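Side-chain contacts in fimbrin (Schizosaccharomyces pombe, PDB 1RT8), which binds and crosslinks actin filaments, and works with actin structures in cell polarity, cytokinesis, mating and spore formation: residues L232-Y237 against N260-L265; Q224-A229 against L252-H257. All coordinates share one frame; numbering follows the deposited sequence.

Overall arrangement
Both contacts lie in the second calponin-homology domain, within the first actin-binding region: contact 2 joins helix 218-230 to helix 248-261, and contact 1 joins the loop after the first to the end of the second. Contact 2 is buried and wholly apolar, one aromatic ring of helix 248-261 meeting two aliphatic side chains of helix 218-230. Contact 1 is only partly buried and adds a histidine-to-carbonyl hydrogen bond and a sulfur at a ring edge. The centres of contacts 1 and 2 are about 7 Å apart. They meet where C234 N probably bonds A229 O, 2.8 Å away, and where C234 O packs 3.3 Å from F254 CE1.

Contact 1: L232-Y237 against N260-L265; sequences LDCRKY and NTHPGL
The imidazole of H262 turns one corner to the backbone of L232: NE2 donates to L232 O over 3.3 Å, with an N-H...O angle of 154°. The bond is moderately bent but well aimed, since the carbonyl oxygen lies 7° out of the ring plane and the donor stands in the carbonyl plane on a lone pair. L232 also packs on the ring, with CB 3.4 Å from NE2 and CD1 over the rim of one face. C234 SG reaches the same ring at its edge, 3.7 Å from CD2 and nearly in plane, so sulfur and carbonyl both address the rim of the imidazole. The sulfur is also packed tightly, 3.0 Å from T261 OG1, a hydroxyl that is hydrogen-bonded to H257 O one turn back in its own helix. H262 CG stands anti to the carbonyl carbon (chi1 -64°), which swings the ring toward L232. With an alanine here, L232 O would probably lose this donor and a gap would open beside C234 SG. Just past H262, P263 O takes hydrogen bonds from W169 and H173 of helix 162-176. The contact joins two helix ends of a calponin-homology domain: a Schellman turn at D233 closes helix 218-230, and H262, just past helix 248-261, reaches back to it.

Contact 2: Q224-A229 against L252-H257; sequences QVLQNA and LAFVAH
A229 and F254 mark the nearest approach of the two backbones, their CA atoms 9.5 Å apart, a spacing that a full aromatic side chain has to bridge. Both segments are helical throughout, 224-229 near the end of helix 218-230 and 252-257 in the middle of helix 248-261. They run in the same general direction but are clearly inclined to each other, so they come together over a short patch. Within the second helix the backbone bonds A256 N to L252 O and H257 N to A253 O are regular, whereas A229 N has weak bonds to both V225 O and L226 O near the end of the first.

F254 does the bridging. Its CG is anti to the backbone N (chi1 172°), which carries the ring out toward helix 218-230. The nearest ring atom, CE1, lies 3.8 Å from L226 CD2 and 4.0 Å from A229 CB. The methyl of A229 sits at the ring edge, in plane, and also approaches CZ at 4.2 Å. L226 and F254 cross obliquely: the leucine leaves its helix to one side and touches with CD2, the branch nearer its own backbone, while CD1 extends beyond. V225 points the same way as A229 but stays farther off, packing against Y196 and M243. Y196, from helix 194-203, meets the F254 ring edge-to-face, bracing it.

The contact packs two helices of the second calponin-homology domain, in the first actin-binding region, together in its buried interior. The touching groups are hydrocarbon and buried, and the two segments together bury 109 Å². The joint therefore depends on shape and water exclusion; with no polar pair to fix direction, the ring's rotation is probably limited by L226 CD2, A229 CB, Y196 and the C234 carbonyl against CE1.

Contact 1: L232-Y237 against N260-L265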
ATOM      1  N   LEU A 232      28.559  -8.063  -7.520  1.00 46.40           N
ATOM      2  CA  LEU A 232      28.023  -7.359  -6.358  1.00 45.74           C
ATOM      3  C   LEU A 232      26.843  -8.150  -5.793  1.00 44.87           C
ATOM      4  O   LEU A 232      26.174  -7.708  -4.859  1.00 43.24           O
ATOM      5  CB  LEU A 232      27.550  -5.960  -6.765  1.00 46.73           C
ATOM      6  CG  LEU A 232      28.457  -5.160  -7.707  1.00 48.04           C
ATOM      7  CD1 LEU A 232      27.777  -3.852  -8.079  1.00 47.51           C
ATOM      8  CD2 LEU A 232      29.804  -4.898  -7.042  1.00 49.02           C
ATOM      9  N   ASP A 233      26.613  -9.328  -6.370  1.00 44.26           N
ATOM     10  CA  ASP A 233      25.511 -10.196  -5.977  1.00 43.86           C
ATOM     11  C   ASP A 233      24.182  -9.492  -6.266  1.00 44.41           C
ATOM     12  O   ASP A 233      23.208  -9.639  -5.518  1.00 43.55           O
ATOM     13  CB  ASP A 233      25.612 -10.556  -4.493  1.00 44.74           C
ATOM     14  CG  ASP A 233      24.565 -11.571  -4.066  1.00 46.80           C
ATOM     15  OD1 ASP A 233      24.396 -12.587  -4.775  1.00 47.62           O
ATOM     16  OD2 ASP A 233      23.915 -11.357  -3.021  1.00 47.20           O
ATOM     17  N   CYS A 234      24.145  -8.726  -7.356  1.00 42.84           N
ATOM     18  CA  CYS A 234      22.935  -8.002  -7.737  1.00 42.40           C
ATOM     19  C   CYS A 234      22.349  -8.430  -9.079  1.00 41.66           C
ATOM     20  O   CYS A 234      21.641  -7.651  -9.725  1.00 40.20           O
ATOM     21  CB  CYS A 234      23.195  -6.498  -7.774  1.00 43.97           C
ATOM     22  SG  CYS A 234      23.409  -5.728  -6.165  1.00 47.57           S
ATOM     23  N   ARG A 235      22.646  -9.650  -9.516  1.00 40.16           N
ATOM     24  CA  ARG A 235      22.078 -10.123 -10.771  1.00 39.66           C
ATOM     25  C   ARG A 235      20.726 -10.741 -10.449  1.00 40.00           C
ATOM     26  O   ARG A 235      20.545 -11.959 -10.517  1.00 40.13           O
ATOM     27  CB  ARG A 235      22.975 -11.155 -11.454  1.00 38.23           C
ATOM     28  CG  ARG A 235      22.353 -11.698 -12.735  1.00 38.83           C
ATOM     29  CD  ARG A 235      23.346 -12.419 -13.627  1.00 38.59           C
ATOM     30  NE  ARG A 235      22.721 -12.806 -14.890  1.00 40.10           N
ATOM     31  CZ  ARG A 235      23.391 -13.072 -16.007  1.00 39.79           C
ATOM     32  NH1 ARG A 235      24.717 -12.995 -16.023  1.00 37.25           N
ATOM     33  NH2 ARG A 235      22.735 -13.411 -17.110  1.00 39.37           N
ATOM     34  N   LYS A 236      19.777  -9.881 -10.100  1.00 39.03           N
ATOM     35  CA  LYS A 236      18.433 -10.313  -9.735  1.00 39.68           C
ATOM     36  C   LYS A 236      17.359  -9.698 -10.634  1.00 40.10           C
ATOM     37  O   LYS A 236      17.462  -8.532 -11.031  1.00 39.70           O
ATOM     38  CB  LYS A 236      18.148  -9.921  -8.282  1.00 40.78           C
ATOM     39  CG  LYS A 236      19.154 -10.436  -7.255  1.00 40.21           C
ATOM     40  CD  LYS A 236      19.055 -11.942  -7.099  1.00 40.41           C
ATOM     41  CE  LYS A 236      19.849 -12.431  -5.895  1.00 41.89           C
ATOM     42  NZ  LYS A 236      19.615 -13.884  -5.656  1.00 40.05           N
ATOM     43  N   TYR A 237      16.337 -10.497 -10.941  1.00 37.98           N
ATOM     44  CA  TYR A 237      15.192 -10.088 -11.762  1.00 38.81           C
ATOM     45  C   TYR A 237      15.409  -9.870 -13.258  1.00 38.21           C
ATOM     46  O   TYR A 237      14.620 -10.344 -14.081  1.00 37.36           O
ATOM     47  CB  TYR A 237      14.558  -8.805 -11.214  1.00 36.86           C
ATOM     48  CG  TYR A 237      14.091  -8.868  -9.785  1.00 38.53           C
ATOM     49  CD1 TYR A 237      14.933  -8.495  -8.740  1.00 40.03           C
ATOM     50  CD2 TYR A 237      12.797  -9.285  -9.473  1.00 40.10           C
ATOM     51  CE1 TYR A 237      14.494  -8.531  -7.411  1.00 42.19           C
ATOM     52  CE2 TYR A 237      12.349  -9.326  -8.152  1.00 40.78           C
ATOM     53  CZ  TYR A 237      13.200  -8.949  -7.128  1.00 41.68           C
ATOM     54  OH  TYR A 237      12.765  -8.991  -5.818  1.00 43.60           O
ATOM     55  N   ASN A 260      19.493  -1.225  -2.694  1.00 35.65           N
ATOM     56  CA  ASN A 260      19.436  -1.712  -1.317  1.00 37.78           C
ATOM     57  C   ASN A 260      20.766  -2.250  -0.817  1.00 40.20           C
ATOM     58  O   ASN A 260      21.075  -2.146   0.369  1.00 39.74           O
ATOM     59  CB  ASN A 260      18.379  -2.812  -1.156  1.00 37.28           C
ATOM     60  CG  ASN A 260      16.977  -2.308  -1.394  1.00 39.15           C
ATOM     61  OD1 ASN A 260      16.694  -1.126  -1.200  1.00 39.90           O
ATOM     62  ND2 ASN A 260      16.081  -3.204  -1.798  1.00 38.20           N
ATOM     63  N   THR A 261      21.556  -2.819  -1.717  1.00 41.05           N
ATOM     64  CA  THR A 261      22.827  -3.389  -1.311  1.00 43.07           C
ATOM     65  C   THR A 261      24.040  -2.503  -1.578  1.00 44.10           C
ATOM     66  O   THR A 261      25.080  -2.668  -0.939  1.00 44.78           O
ATOM     67  CB  THR A 261      23.040  -4.755  -1.985  1.00 42.96           C
ATOM     68  OG1 THR A 261      22.826  -4.628  -3.394  1.00 44.96           O
ATOM     69  CG2 THR A 261      22.067  -5.782  -1.431  1.00 42.67           C
ATOM     70  N   HIS A 262      23.906  -1.551  -2.497  1.00 44.40           N
ATOM     71  CA  HIS A 262      25.024  -0.677  -2.837  1.00 45.58           C
ATOM     72  C   HIS A 262      24.651   0.790  -3.057  1.00 46.66           C
ATOM     73  O   HIS A 262      24.918   1.351  -4.120  1.00 46.60           O
ATOM     74  CB  HIS A 262      25.724  -1.228  -4.082  1.00 45.80           C
ATOM     75  CG  HIS A 262      26.358  -2.568  -3.867  1.00 47.87           C
ATOM     76  ND1 HIS A 262      27.538  -2.730  -3.170  1.00 49.77           N
ATOM     77  CD2 HIS A 262      25.956  -3.813  -4.217  1.00 48.66           C
ATOM     78  CE1 HIS A 262      27.834  -4.016  -3.101  1.00 48.71           C
ATOM     79  NE2 HIS A 262      26.890  -4.695  -3.728  1.00 49.27           N
ATOM     80  N   PRO A 263      24.049   1.437  -2.044  1.00 46.81           N
ATOM     81  CA  PRO A 263      23.650   2.844  -2.154  1.00 48.12           C
ATOM     82  C   PRO A 263      24.758   3.719  -2.740  1.00 48.88           C
ATOM     83  O   PRO A 263      24.493   4.631  -3.524  1.00 48.56           O
ATOM     84  CB  PRO A 263      23.324   3.222  -0.710  1.00 46.72           C
ATOM     85  CG  PRO A 263      22.822   1.948  -0.143  1.00 47.46           C
ATOM     86  CD  PRO A 263      23.795   0.929  -0.685  1.00 45.95           C
ATOM     87  N   GLY A 264      25.995   3.439  -2.343  1.00 51.22           N
ATOM     88  CA  GLY A 264      27.127   4.206  -2.835  1.00 54.16           C
ATOM     89  C   GLY A 264      27.117   5.666  -2.416  1.00 55.99           C
ATOM     90  O   GLY A 264      27.576   6.536  -3.156  1.00 54.92           O
ATOM     91  N   LEU A 265      26.588   5.939  -1.228  1.00 58.52           N
ATOM     92  CA  LEU A 265      26.535   7.300  -0.713  1.00 61.17           C
ATOM     93  C   LEU A 265      27.459   7.385   0.498  1.00 64.55           C
ATOM     94  O   LEU A 265      27.475   6.483   1.343  1.00 65.32           O
ATOM     95  CB  LEU A 265      25.100   7.663  -0.319  1.00 60.40           C
ATOM     96  CG  LEU A 265      24.037   7.593  -1.424  1.00 59.02           C
ATOM     97  CD1 LEU A 265      22.662   7.684  -0.795  1.00 58.73           C
ATOM     98  CD2 LEU A 265      24.238   8.713  -2.436  1.00 58.03           C
TER

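Contact 2: Q224-A229 against L252-H257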
ATOM      1  N   GLN A 224      26.951  -8.970 -20.440  1.00 35.77           N
ATOM      2  CA  GLN A 224      28.165  -8.559 -19.758  1.00 34.46           C
ATOM      3  C   GLN A 224      27.818  -7.676 -18.574  1.00 33.96           C
ATOM      4  O   GLN A 224      28.469  -7.747 -17.535  1.00 33.94           O
ATOM      5  CB  GLN A 224      29.096  -7.805 -20.723  1.00 36.13           C
ATOM      6  CG  GLN A 224      29.869  -8.719 -21.666  1.00 37.99           C
ATOM      7  CD  GLN A 224      30.548  -7.983 -22.819  1.00 39.51           C
ATOM      8  OE1 GLN A 224      30.918  -6.814 -22.703  1.00 40.16           O
ATOM      9  NE2 GLN A 224      30.730  -8.681 -23.933  1.00 41.42           N
ATOM     10  N   VAL A 225      26.788  -6.847 -18.729  1.00 33.45           N
ATOM     11  CA  VAL A 225      26.363  -5.957 -17.651  1.00 32.82           C
ATOM     12  C   VAL A 225      25.854  -6.767 -16.471  1.00 34.38           C
ATOM     13  O   VAL A 225      26.136  -6.440 -15.312  1.00 34.01           O
ATOM     14  CB  VAL A 225      25.216  -5.003 -18.096  1.00 34.11           C
ATOM     15  CG1 VAL A 225      24.483  -4.441 -16.865  1.00 31.77           C
ATOM     16  CG2 VAL A 225      25.783  -3.857 -18.930  1.00 32.13           C
ATOM     17  N   LEU A 226      25.089  -7.812 -16.769  1.00 33.64           N
ATOM     18  CA  LEU A 226      24.529  -8.649 -15.723  1.00 36.13           C
ATOM     19  C   LEU A 226      25.603  -9.506 -15.071  1.00 38.32           C
ATOM     20  O   LEU A 226      25.449  -9.922 -13.922  1.00 38.79           O
ATOM     21  CB  LEU A 226      23.397  -9.516 -16.281  1.00 33.11           C
ATOM     22  CG  LEU A 226      22.156  -8.713 -16.684  1.00 30.69           C
ATOM     23  CD1 LEU A 226      21.100  -9.639 -17.287  1.00 28.00           C
ATOM     24  CD2 LEU A 226      21.605  -7.987 -15.471  1.00 27.89           C
ATOM     25  N   GLN A 227      26.690  -9.769 -15.797  1.00 40.31           N
ATOM     26  CA  GLN A 227      27.784 -10.548 -15.228  1.00 41.88           C
ATOM     27  C   GLN A 227      28.499  -9.621 -14.251  1.00 41.43           C
ATOM     28  O   GLN A 227      28.992 -10.061 -13.215  1.00 42.56           O
ATOM     29  CB  GLN A 227      28.751 -11.038 -16.312  1.00 42.64           C
ATOM     30  CG  GLN A 227      28.116 -11.951 -17.351  1.00 44.13           C
ATOM     31  CD  GLN A 227      29.138 -12.798 -18.095  1.00 46.07           C
ATOM     32  OE1 GLN A 227      30.241 -12.343 -18.392  1.00 48.33           O
ATOM     33  NE2 GLN A 227      28.768 -14.032 -18.408  1.00 47.11           N
ATOM     34  N   ASN A 228      28.546  -8.331 -14.584  1.00 40.83           N
ATOM     35  CA  ASN A 228      29.165  -7.344 -13.698  1.00 40.55           C
ATOM     36  C   ASN A 228      28.273  -7.152 -12.480  1.00 41.46           C
ATOM     37  O   ASN A 228      28.723  -6.682 -11.431  1.00 41.94           O
ATOM     38  CB  ASN A 228      29.333  -5.987 -14.396  1.00 40.45           C
ATOM     39  CG  ASN A 228      30.662  -5.859 -15.119  1.00 40.06           C
ATOM     40  OD1 ASN A 228      31.694  -6.345 -14.642  1.00 38.78           O
ATOM     41  ND2 ASN A 228      30.648  -5.183 -16.264  1.00 37.46           N
ATOM     42  N   ALA A 229      27.001  -7.509 -12.631  1.00 40.96           N
ATOM     43  CA  ALA A 229      26.039  -7.386 -11.544  1.00 41.81           C
ATOM     44  C   ALA A 229      26.277  -8.485 -10.511  1.00 42.14           C
ATOM     45  O   ALA A 229      26.138  -8.254  -9.312  1.00 41.18           O
ATOM     46  CB  ALA A 229      24.611  -7.474 -12.093  1.00 39.02           C
ATOM     47  N   LEU A 252      13.088  -2.152 -13.066  1.00 28.90           N
ATOM     48  CA  LEU A 252      12.886  -1.405 -11.833  1.00 27.82           C
ATOM     49  C   LEU A 252      13.344  -2.261 -10.648  1.00 28.24           C
ATOM     50  O   LEU A 252      14.054  -1.789  -9.763  1.00 28.75           O
ATOM     51  CB  LEU A 252      11.409  -1.050 -11.655  1.00 30.50           C
ATOM     52  CG  LEU A 252      11.060  -0.339 -10.346  1.00 31.57           C
ATOM     53  CD1 LEU A 252      11.617   1.080 -10.375  1.00 33.61           C
ATOM     54  CD2 LEU A 252       9.548  -0.303 -10.158  1.00 30.73           C
ATOM     55  N   ALA A 253      12.939  -3.525 -10.640  1.00 27.57           N
ATOM     56  CA  ALA A 253      13.299  -4.426  -9.552  1.00 30.00           C
ATOM     57  C   ALA A 253      14.819  -4.559  -9.459  1.00 29.07           C
ATOM     58  O   ALA A 253      15.395  -4.508  -8.367  1.00 31.60           O
ATOM     59  CB  ALA A 253      12.645  -5.791  -9.765  1.00 27.04           C
ATOM     60  N   PHE A 254      15.458  -4.728 -10.611  1.00 29.90           N
ATOM     61  CA  PHE A 254      16.910  -4.837 -10.697  1.00 29.09           C
ATOM     62  C   PHE A 254      17.535  -3.621 -10.010  1.00 30.06           C
ATOM     63  O   PHE A 254      18.346  -3.766  -9.096  1.00 28.56           O
ATOM     64  CB  PHE A 254      17.330  -4.877 -12.169  1.00 33.24           C
ATOM     65  CG  PHE A 254      18.816  -4.803 -12.392  1.00 33.49           C
ATOM     66  CD1 PHE A 254      19.628  -5.907 -12.150  1.00 34.66           C
ATOM     67  CD2 PHE A 254      19.399  -3.634 -12.871  1.00 34.15           C
ATOM     68  CE1 PHE A 254      21.008  -5.849 -12.388  1.00 36.18           C
ATOM     69  CE2 PHE A 254      20.772  -3.563 -13.113  1.00 36.51           C
ATOM     70  CZ  PHE A 254      21.579  -4.676 -12.871  1.00 36.87           C
ATOM     71  N   VAL A 255      17.149  -2.422 -10.448  1.00 28.87           N
ATOM     72  CA  VAL A 255      17.677  -1.188  -9.872  1.00 28.01           C
ATOM     73  C   VAL A 255      17.393  -1.067  -8.371  1.00 30.29           C
ATOM     74  O   VAL A 255      18.217  -0.559  -7.613  1.00 30.10           O
ATOM     75  CB  VAL A 255      17.094   0.064 -10.574  1.00 26.43           C
ATOM     76  CG1 VAL A 255      17.579   1.330  -9.873  1.00 23.21           C
ATOM     77  CG2 VAL A 255      17.508   0.077 -12.038  1.00 23.06           C
ATOM     78  N   ALA A 256      16.222  -1.522  -7.948  1.00 31.12           N
ATOM     79  CA  ALA A 256      15.854  -1.442  -6.540  1.00 32.93           C
ATOM     80  C   ALA A 256      16.821  -2.245  -5.673  1.00 32.89           C
ATOM     81  O   ALA A 256      17.335  -1.745  -4.671  1.00 32.76           O
ATOM     82  CB  ALA A 256      14.424  -1.945  -6.341  1.00 32.77           C
ATOM     83  N   HIS A 257      17.069  -3.487  -6.066  1.00 34.15           N
ATOM     84  CA  HIS A 257      17.966  -4.348  -5.308  1.00 37.05           C
ATOM     85  C   HIS A 257      19.395  -3.797  -5.264  1.00 38.46           C
ATOM     86  O   HIS A 257      20.077  -3.874  -4.235  1.00 37.75           O
ATOM     87  CB  HIS A 257      17.960  -5.756  -5.906  1.00 37.73           C
ATOM     88  CG  HIS A 257      18.831  -6.723  -5.170  1.00 42.09           C
ATOM     89  ND1 HIS A 257      20.158  -6.922  -5.486  1.00 43.05           N
ATOM     90  CD2 HIS A 257      18.576  -7.516  -4.103  1.00 43.29           C
ATOM     91  CE1 HIS A 257      20.683  -7.795  -4.646  1.00 44.44           C
ATOM     92  NE2 HIS A 257      19.745  -8.170  -3.795  1.00 44.85           N
TER